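Long-range contacts in probable ss-1,3-N-acetylglucosaminyltransferase (Staphylococcus aureus subsp. aureus N315, PDB 6H1J), which is a probable glycosyltransferase of family 2, built from a GT-A-type catalytic domain and a helical linker domain of the TarS type: residues K191-T196 / F245-E250; K306-V311 / E328-N333. All coordinates share one frame; numbering follows the deposited sequence.

Contact 1 (K191-T196 / F245-E250)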
ATOM      1  N   LYS B 191       3.739 -25.289  28.454  1.00 32.68           N
ATOM      2  CA  LYS B 191       3.787 -23.936  29.052  1.00 37.38           C
ATOM      3  C   LYS B 191       2.367 -23.340  29.106  1.00 43.22           C
ATOM      4  O   LYS B 191       1.413 -23.895  28.499  1.00 38.14           O
ATOM      5  CB  LYS B 191       4.716 -23.012  28.256  1.00 35.48           C
ATOM      6  CG  LYS B 191       6.138 -23.508  28.041  1.00 39.79           C
ATOM      7  CD  LYS B 191       6.812 -24.046  29.287  1.00 41.73           C
ATOM      8  N   THR B 192       2.258 -22.177  29.774  1.00 43.19           N
ATOM      9  CA  THR B 192       0.995 -21.473  30.028  1.00 41.49           C
ATOM     10  C   THR B 192       1.062 -20.007  29.558  1.00 46.31           C
ATOM     11  O   THR B 192       0.327 -19.138  30.088  1.00 40.24           O
ATOM     12  CB  THR B 192       0.674 -21.549  31.526  1.00 43.84           C
ATOM     13  OG1 THR B 192       1.603 -20.720  32.222  1.00 45.93           O
ATOM     14  CG2 THR B 192       0.759 -22.949  32.094  1.00 44.20           C
ATOM     15  N   PHE B 193       1.929 -19.713  28.572  1.00 49.20           N
ATOM     16  CA  PHE B 193       2.052 -18.347  27.985  1.00 49.87           C
ATOM     17  C   PHE B 193       0.741 -17.887  27.342  1.00 48.84           C
ATOM     18  O   PHE B 193       0.364 -16.714  27.492  1.00 49.62           O
ATOM     19  CB  PHE B 193       3.092 -18.276  26.866  1.00 52.28           C
ATOM     20  CG  PHE B 193       4.502 -18.512  27.319  1.00 56.06           C
ATOM     21  CD1 PHE B 193       5.079 -17.694  28.280  1.00 60.61           C
ATOM     22  CD2 PHE B 193       5.243 -19.559  26.794  1.00 56.93           C
ATOM     23  CE1 PHE B 193       6.383 -17.910  28.703  1.00 60.89           C
ATOM     24  CE2 PHE B 193       6.542 -19.779  27.228  1.00 61.87           C
ATOM     25  CZ  PHE B 193       7.109 -18.954  28.178  1.00 60.38           C
ATOM     26  N   SER B 194       0.090 -18.791  26.591  1.00 46.56           N
ATOM     27  CA  SER B 194      -1.062 -18.437  25.744  1.00 46.95           C
ATOM     28  C   SER B 194      -2.151 -19.522  25.756  1.00 48.65           C
ATOM     29  O   SER B 194      -1.940 -20.663  26.174  1.00 49.80           O
ATOM     30  CB  SER B 194      -0.622 -18.139  24.333  1.00 46.74           C
ATOM     31  OG  SER B 194       0.239 -19.156  23.835  1.00 42.00           O
ATOM     32  N   LYS B 195      -3.337 -19.113  25.289  1.00 53.44           N
ATOM     33  CA  LYS B 195      -4.527 -19.964  25.249  1.00 58.49           C
ATOM     34  C   LYS B 195      -4.348 -20.962  24.105  1.00 51.04           C
ATOM     35  O   LYS B 195      -4.756 -22.107  24.216  1.00 50.17           O
ATOM     36  CB  LYS B 195      -5.800 -19.113  25.098  1.00 57.42           C
ATOM     37  N   THR B 196      -3.666 -20.505  23.047  1.00 43.52           N
ATOM     38  CA  THR B 196      -3.424 -21.262  21.833  1.00 43.63           C
ATOM     39  C   THR B 196      -1.910 -21.509  21.647  1.00 44.89           C
ATOM     40  O   THR B 196      -1.032 -20.820  22.218  1.00 40.18           O
ATOM     41  CB  THR B 196      -3.990 -20.543  20.594  1.00 46.04           C
ATOM     42  OG1 THR B 196      -3.250 -19.345  20.349  1.00 45.82           O
ATOM     43  CG2 THR B 196      -5.453 -20.173  20.715  1.00 47.24           C
ATOM     44  N   PHE B 245       2.316 -14.302  21.046  1.00 24.28           N
ATOM     45  CA  PHE B 245       3.652 -14.132  20.470  1.00 22.30           C
ATOM     46  C   PHE B 245       4.743 -14.582  21.455  1.00 24.12           C
ATOM     47  O   PHE B 245       5.853 -14.786  21.004  1.00 23.46           O
ATOM     48  CB  PHE B 245       3.859 -12.728  19.914  1.00 22.49           C
ATOM     49  CG  PHE B 245       3.046 -12.531  18.669  1.00 21.93           C
ATOM     50  CD1 PHE B 245       3.404 -13.180  17.500  1.00 23.33           C
ATOM     51  CD2 PHE B 245       1.872 -11.793  18.696  1.00 23.11           C
ATOM     52  CE1 PHE B 245       2.623 -13.061  16.362  1.00 22.70           C
ATOM     53  CE2 PHE B 245       1.087 -11.695  17.562  1.00 22.55           C
ATOM     54  CZ  PHE B 245       1.477 -12.305  16.400  1.00 24.39           C
ATOM     55  N   ALA B 246       4.435 -14.747  22.753  1.00 23.83           N
ATOM     56  CA  ALA B 246       5.421 -15.352  23.672  1.00 26.21           C
ATOM     57  C   ALA B 246       5.670 -16.799  23.222  1.00 27.82           C
ATOM     58  O   ALA B 246       6.815 -17.266  23.169  1.00 26.38           O
ATOM     59  CB  ALA B 246       4.983 -15.270  25.107  1.00 27.33           C
ATOM     60  N   THR B 247       4.588 -17.462  22.803  1.00 26.42           N
ATOM     61  CA  THR B 247       4.662 -18.836  22.343  1.00 27.25           C
ATOM     62  C   THR B 247       5.392 -18.918  20.991  1.00 23.68           C
ATOM     63  O   THR B 247       6.225 -19.822  20.785  1.00 22.16           O
ATOM     64  CB  THR B 247       3.262 -19.456  22.323  1.00 29.59           C
ATOM     65  OG1 THR B 247       2.723 -19.347  23.649  1.00 29.99           O
ATOM     66  CG2 THR B 247       3.279 -20.901  21.876  1.00 28.52           C
ATOM     67  N   ILE B 248       5.053 -18.023  20.051  1.00 22.99           N
ATOM     68  CA  ILE B 248       5.662 -18.018  18.725  1.00 21.70           C
ATOM     69  C   ILE B 248       7.161 -17.773  18.900  1.00 19.57           C
ATOM     70  O   ILE B 248       7.988 -18.447  18.269  1.00 19.95           O
ATOM     71  CB  ILE B 248       4.992 -17.008  17.768  1.00 23.43           C
ATOM     72  CG1 ILE B 248       3.508 -17.300  17.529  1.00 24.07           C
ATOM     73  CG2 ILE B 248       5.746 -16.884  16.447  1.00 22.66           C
ATOM     74  CD1 ILE B 248       3.157 -18.713  17.115  1.00 24.38           C
ATOM     75  N   ASN B 249       7.519 -16.865  19.798  1.00 18.74           N
ATOM     76  CA  ASN B 249       8.933 -16.519  20.058  1.00 20.51           C
ATOM     77  C   ASN B 249       9.703 -17.759  20.533  1.00 21.64           C
ATOM     78  O   ASN B 249      10.853 -18.021  20.121  1.00 19.58           O
ATOM     79  CB  ASN B 249       9.026 -15.426  21.115  1.00 22.50           C
ATOM     80  CG  ASN B 249      10.453 -15.021  21.420  1.00 25.80           C
ATOM     81  OD1 ASN B 249      10.861 -15.118  22.569  1.00 31.43           O
ATOM     82  ND2 ASN B 249      11.218 -14.581  20.423  1.00 25.33           N
ATOM     83  N   GLU B 250       9.073 -18.534  21.426  1.00 20.57           N
ATOM     84  CA  GLU B 250       9.702 -19.751  21.967  1.00 22.37           C
ATOM     85  C   GLU B 250       9.862 -20.806  20.872  1.00 19.72           C
ATOM     86  O   GLU B 250      10.829 -21.542  20.923  1.00 21.50           O
ATOM     87  CB  GLU B 250       8.909 -20.315  23.147  1.00 26.22           C
ATOM     88  CG  GLU B 250       8.914 -19.411  24.362  1.00 31.47           C
ATOM     89  CD  GLU B 250      10.249 -19.259  25.085  1.00 43.12           C
ATOM     90  OE1 GLU B 250      11.019 -20.245  25.126  1.00 53.85           O
ATOM     91  OE2 GLU B 250      10.516 -18.153  25.629  1.00 53.63           O
TER
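Phe193 and Ser194 lay the loop 191-196 against the first turns of helix 244-256, with Thr247 at the middle of the meeting. The tight part surrounds Thr247, which is buried and also packs on Leu201. Phe193 CB rests 3.4 Å from Thr247 OG1. The hydroxyls of Ser194 and Thr247 come together with OG and OG1 2.5 Å apart, so short that the detail of this hydrogen bond is doubtful. Ser194 OG also donates to Thr196 O at 2.6 Å, almost end-on to the carbonyl (164°), which folds the loop back on itself. The first torsion of Ser194 (chi1 49°) places OG between its own backbone N and carbonyl carbon, on the helix side of the loop. Glu198, at the start of helix 198-207, is hydrogen-bonded through OE2 to Ser194 N and, weakly, to Thr247 OG1.

The side nearer solvent is apolar and looser. The Phe193 ring leans obliquely over the helix, its CG 4.0 Å from Ala246 CB and its CE2 3.7 Å from Glu250 CG. Glu250 touches it through this methylene, its chain bending at chi2 (-69°), and all three residues remain partly exposed. Backbone hydrogen bonds between Phe193 and both Asn242 and Gln243 hold the loop beside the helix start. The result is loop-on-helix docking, joining the loop before helix 198-207 to helix 244-256, which belongs to the TarS-type linker region.

Contact 2 (K306-V311 / E328-N333)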
ATOM      1  N   LYS B 306       8.089  -7.465  16.810  1.00 22.41           N
ATOM      2  CA  LYS B 306       9.234  -7.579  17.656  1.00 26.20           C
ATOM      3  C   LYS B 306       9.637  -9.055  17.779  1.00 25.33           C
ATOM      4  O   LYS B 306      10.828  -9.349  17.923  1.00 22.23           O
ATOM      5  CB  LYS B 306       9.012  -6.868  18.989  1.00 29.85           C
ATOM      6  CG  LYS B 306       8.113  -7.554  19.982  1.00 37.08           C
ATOM      7  CD  LYS B 306       7.938  -6.735  21.251  1.00 43.58           C
ATOM      8  CE  LYS B 306       7.051  -5.517  21.066  1.00 45.50           C
ATOM      9  NZ  LYS B 306       7.538  -4.364  21.865  1.00 50.62           N
ATOM     10  N   THR B 307       8.669  -9.966  17.601  1.00 22.49           N
ATOM     11  CA  THR B 307       8.958 -11.389  17.589  1.00 21.42           C
ATOM     12  C   THR B 307       9.731 -11.752  16.314  1.00 21.53           C
ATOM     13  O   THR B 307      10.754 -12.417  16.364  1.00 17.98           O
ATOM     14  CB  THR B 307       7.675 -12.213  17.751  1.00 22.61           C
ATOM     15  OG1 THR B 307       7.143 -11.843  19.029  1.00 22.39           O
ATOM     16  CG2 THR B 307       7.921 -13.698  17.610  1.00 22.48           C
ATOM     17  N   ILE B 308       9.213 -11.358  15.161  1.00 21.40           N
ATOM     18  CA  ILE B 308       9.869 -11.706  13.912  1.00 22.26           C
ATOM     19  C   ILE B 308      11.213 -10.980  13.800  1.00 22.60           C
ATOM     20  O   ILE B 308      12.134 -11.516  13.163  1.00 22.48           O
ATOM     21  CB  ILE B 308       8.980 -11.409  12.693  1.00 26.01           C
ATOM     22  CG1 ILE B 308       9.415 -12.203  11.464  1.00 33.85           C
ATOM     23  CG2 ILE B 308       8.984  -9.936  12.397  1.00 28.24           C
ATOM     24  CD1 ILE B 308       9.489 -13.686  11.706  1.00 38.32           C
ATOM     25  N   ASN B 309      11.369  -9.794  14.401  1.00 22.23           N
ATOM     26  CA  ASN B 309      12.659  -9.082  14.258  1.00 23.10           C
ATOM     27  C   ASN B 309      13.766  -9.732  15.102  1.00 23.42           C
ATOM     28  O   ASN B 309      14.939  -9.376  14.947  1.00 23.00           O
ATOM     29  CB  ASN B 309      12.555  -7.583  14.493  1.00 23.92           C
ATOM     30  CG  ASN B 309      11.971  -6.904  13.263  1.00 26.09           C
ATOM     31  OD1 ASN B 309      12.154  -7.361  12.122  1.00 27.93           O
ATOM     32  ND2 ASN B 309      11.208  -5.864  13.484  1.00 23.94           N
ATOM     33  N   LYS B 310      13.432 -10.747  15.890  1.00 22.45           N
ATOM     34  CA  LYS B 310      14.478 -11.573  16.548  1.00 23.21           C
ATOM     35  C   LYS B 310      14.905 -12.764  15.676  1.00 21.68           C
ATOM     36  O   LYS B 310      15.840 -13.498  16.045  1.00 23.26           O
ATOM     37  CB  LYS B 310      13.944 -12.024  17.903  1.00 25.41           C
ATOM     38  CG  LYS B 310      13.882 -10.888  18.910  1.00 28.20           C
ATOM     39  CD  LYS B 310      13.377 -11.334  20.242  1.00 33.71           C
ATOM     40  CE  LYS B 310      11.907 -11.095  20.480  1.00 35.11           C
ATOM     41  NZ  LYS B 310      11.586 -11.280  21.915  1.00 38.20           N
ATOM     42  N   VAL B 311      14.207 -12.975  14.560  1.00 18.42           N
ATOM     43  CA  VAL B 311      14.499 -14.012  13.610  1.00 19.85           C
ATOM     44  C   VAL B 311      15.394 -13.396  12.527  1.00 20.72           C
ATOM     45  O   VAL B 311      15.036 -12.371  11.940  1.00 18.99           O
ATOM     46  CB  VAL B 311      13.221 -14.601  12.996  1.00 20.78           C
ATOM     47  CG1 VAL B 311      13.526 -15.734  12.021  1.00 20.86           C
ATOM     48  CG2 VAL B 311      12.258 -15.054  14.088  1.00 23.81           C
ATOM     49  N   GLU B 328       7.700  -8.035   5.020  1.00 20.67           N
ATOM     50  CA  GLU B 328       8.545  -6.853   5.235  1.00 21.54           C
ATOM     51  C   GLU B 328       7.763  -5.789   6.032  1.00 21.12           C
ATOM     52  O   GLU B 328       8.335  -5.104   6.916  1.00 19.72           O
ATOM     53  CB  GLU B 328       9.078  -6.312   3.910  1.00 24.40           C
ATOM     54  CG  GLU B 328      10.044  -5.156   4.080  1.00 27.07           C
ATOM     55  CD  GLU B 328      11.283  -5.547   4.876  1.00 31.54           C
ATOM     56  OE1 GLU B 328      11.868  -6.599   4.551  1.00 33.85           O
ATOM     57  OE2 GLU B 328      11.642  -4.828   5.838  1.00 27.01           O
ATOM     58  N   ALA B 329       6.461  -5.663   5.742  1.00 19.58           N
ATOM     59  CA  ALA B 329       5.614  -4.719   6.449  1.00 20.25           C
ATOM     60  C   ALA B 329       5.543  -5.035   7.946  1.00 21.95           C
ATOM     61  O   ALA B 329       5.632  -4.118   8.782  1.00 20.46           O
ATOM     62  CB  ALA B 329       4.255  -4.690   5.799  1.00 21.97           C
ATOM     63  N   ILE B 330       5.485  -6.333   8.297  1.00 20.34           N
ATOM     64  CA  ILE B 330       5.507  -6.725   9.679  1.00 19.79           C
ATOM     65  C   ILE B 330       6.858  -6.378  10.319  1.00 19.12           C
ATOM     66  O   ILE B 330       6.906  -5.829  11.463  1.00 19.67           O
ATOM     67  CB  ILE B 330       5.101  -8.209   9.837  1.00 20.57           C
ATOM     68  CG1 ILE B 330       3.624  -8.422   9.471  1.00 22.31           C
ATOM     69  CG2 ILE B 330       5.375  -8.671  11.257  1.00 22.25           C
ATOM     70  CD1 ILE B 330       3.264  -9.832   9.061  1.00 21.61           C
ATOM     71  N   ARG B 331       7.962  -6.703   9.639  1.00 20.51           N
ATOM     72  CA  ARG B 331       9.303  -6.368  10.127  1.00 21.80           C
ATOM     73  C   ARG B 331       9.444  -4.859  10.371  1.00 22.84           C
ATOM     74  O   ARG B 331      10.002  -4.456  11.394  1.00 23.81           O
ATOM     75  CB  ARG B 331      10.392  -6.826   9.162  1.00 22.99           C
ATOM     76  CG  ARG B 331      10.669  -8.318   9.195  1.00 22.85           C
ATOM     77  CD  ARG B 331      12.068  -8.648   8.679  1.00 23.23           C
ATOM     78  NE  ARG B 331      12.284 -10.098   8.667  1.00 22.08           N
ATOM     79  CZ  ARG B 331      12.820 -10.776   9.655  1.00 20.03           C
ATOM     80  NH1 ARG B 331      13.162 -10.143  10.768  1.00 19.29           N
ATOM     81  NH2 ARG B 331      13.056 -12.073   9.491  1.00 19.74           N
ATOM     82  N   GLN B 332       8.899  -4.051   9.456  1.00 22.12           N
ATOM     83  CA  GLN B 332       8.921  -2.595   9.584  1.00 24.66           C
ATOM     84  C   GLN B 332       7.904  -2.059  10.604  1.00 23.56           C
ATOM     85  O   GLN B 332       7.899  -0.834  10.860  1.00 23.47           O
ATOM     86  CB  GLN B 332       8.624  -1.940   8.226  1.00 23.66           C
ATOM     87  CG  GLN B 332       9.668  -2.241   7.154  1.00 25.05           C
ATOM     88  CD  GLN B 332      11.040  -1.723   7.488  1.00 28.27           C
ATOM     89  OE1 GLN B 332      11.203  -0.788   8.253  1.00 29.90           O
ATOM     90  NE2 GLN B 332      12.053  -2.321   6.890  1.00 28.28           N
ATOM     91  N   ASN B 333       6.962  -2.886  11.070  1.00 22.95           N
ATOM     92  CA  ASN B 333       6.033  -2.461  12.117  1.00 25.47           C
ATOM     93  C   ASN B 333       5.113  -1.355  11.562  1.00 26.19           C
ATOM     94  O   ASN B 333       4.878  -0.353  12.235  1.00 25.17           O
ATOM     95  CB  ASN B 333       6.779  -1.939  13.354  1.00 27.00           C
ATOM     96  CG  ASN B 333       5.895  -1.851  14.575  1.00 30.63           C
ATOM     97  OD1 ASN B 333       4.945  -2.613  14.705  1.00 34.26           O
ATOM     98  ND2 ASN B 333       6.217  -0.956  15.495  1.00 35.01           N
TER
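Arg331, Ile308 and Asn309 carry most of this buried contact, in which the last turn of helix 324-331 reaches the end of helix 294-308. Arg331 runs extended from CG to NE past Asn309 and presents its guanidinium end-on to Val311: NH1 and NH2 both bond to Val311 O, at 3.1 and 3.2 Å. NH2 has a further partner in Asp316, a salt bridge that helps fix the rotation of the group. Ile308 covers one guanidinium face, its CG1 4.1 Å above the centre, while its CG2 meets both Arg331 CG and Ile330 CG2 at 4.0 Å.

Asn309 bonds the same arginine twice through its amide. Its ND2 donates nearly straight (175°) to a lone pair of Arg331 O at 2.8 Å, and its OD1 accepts the longer bond from NH1 at 3.3 Å. Side chain and backbone of Arg331 are thus tied to one amide, whose plane is turned 29° from the guanidinium. The acceptor carbonyls lie where helices end: Val311 completes the type I beta turn from Ile308 that leads out of helix 294-308, and Arg331 stands in the last turn before the Schellman motif at Asn333, with its positive phi.

In the fold
The two contacts follow one another along the chain, contact 1 closing before contact 2 opens, and their centres lie about 17 Å apart. Helices 244-256 and 294-308 bridge them: Phe245, Ile248 and Asn249 pack on Thr307, and Asn249 also touches Lys310. Contact 1 sits about 12 Å from the centre of the chain and contact 2 about 25 Å, on the same side, so the two lead outward from the loop before helix 198-207 across helices 244-256 and 294-308 to helix 324-331. There Glu328, Ala329 and Gln332 meet Tyr294 and Leu336 of a second copy of the protein, with Gln332 NE2 hydrogen-bonded to its Tyr294 OH, placing contact 2 beside a subunit interface.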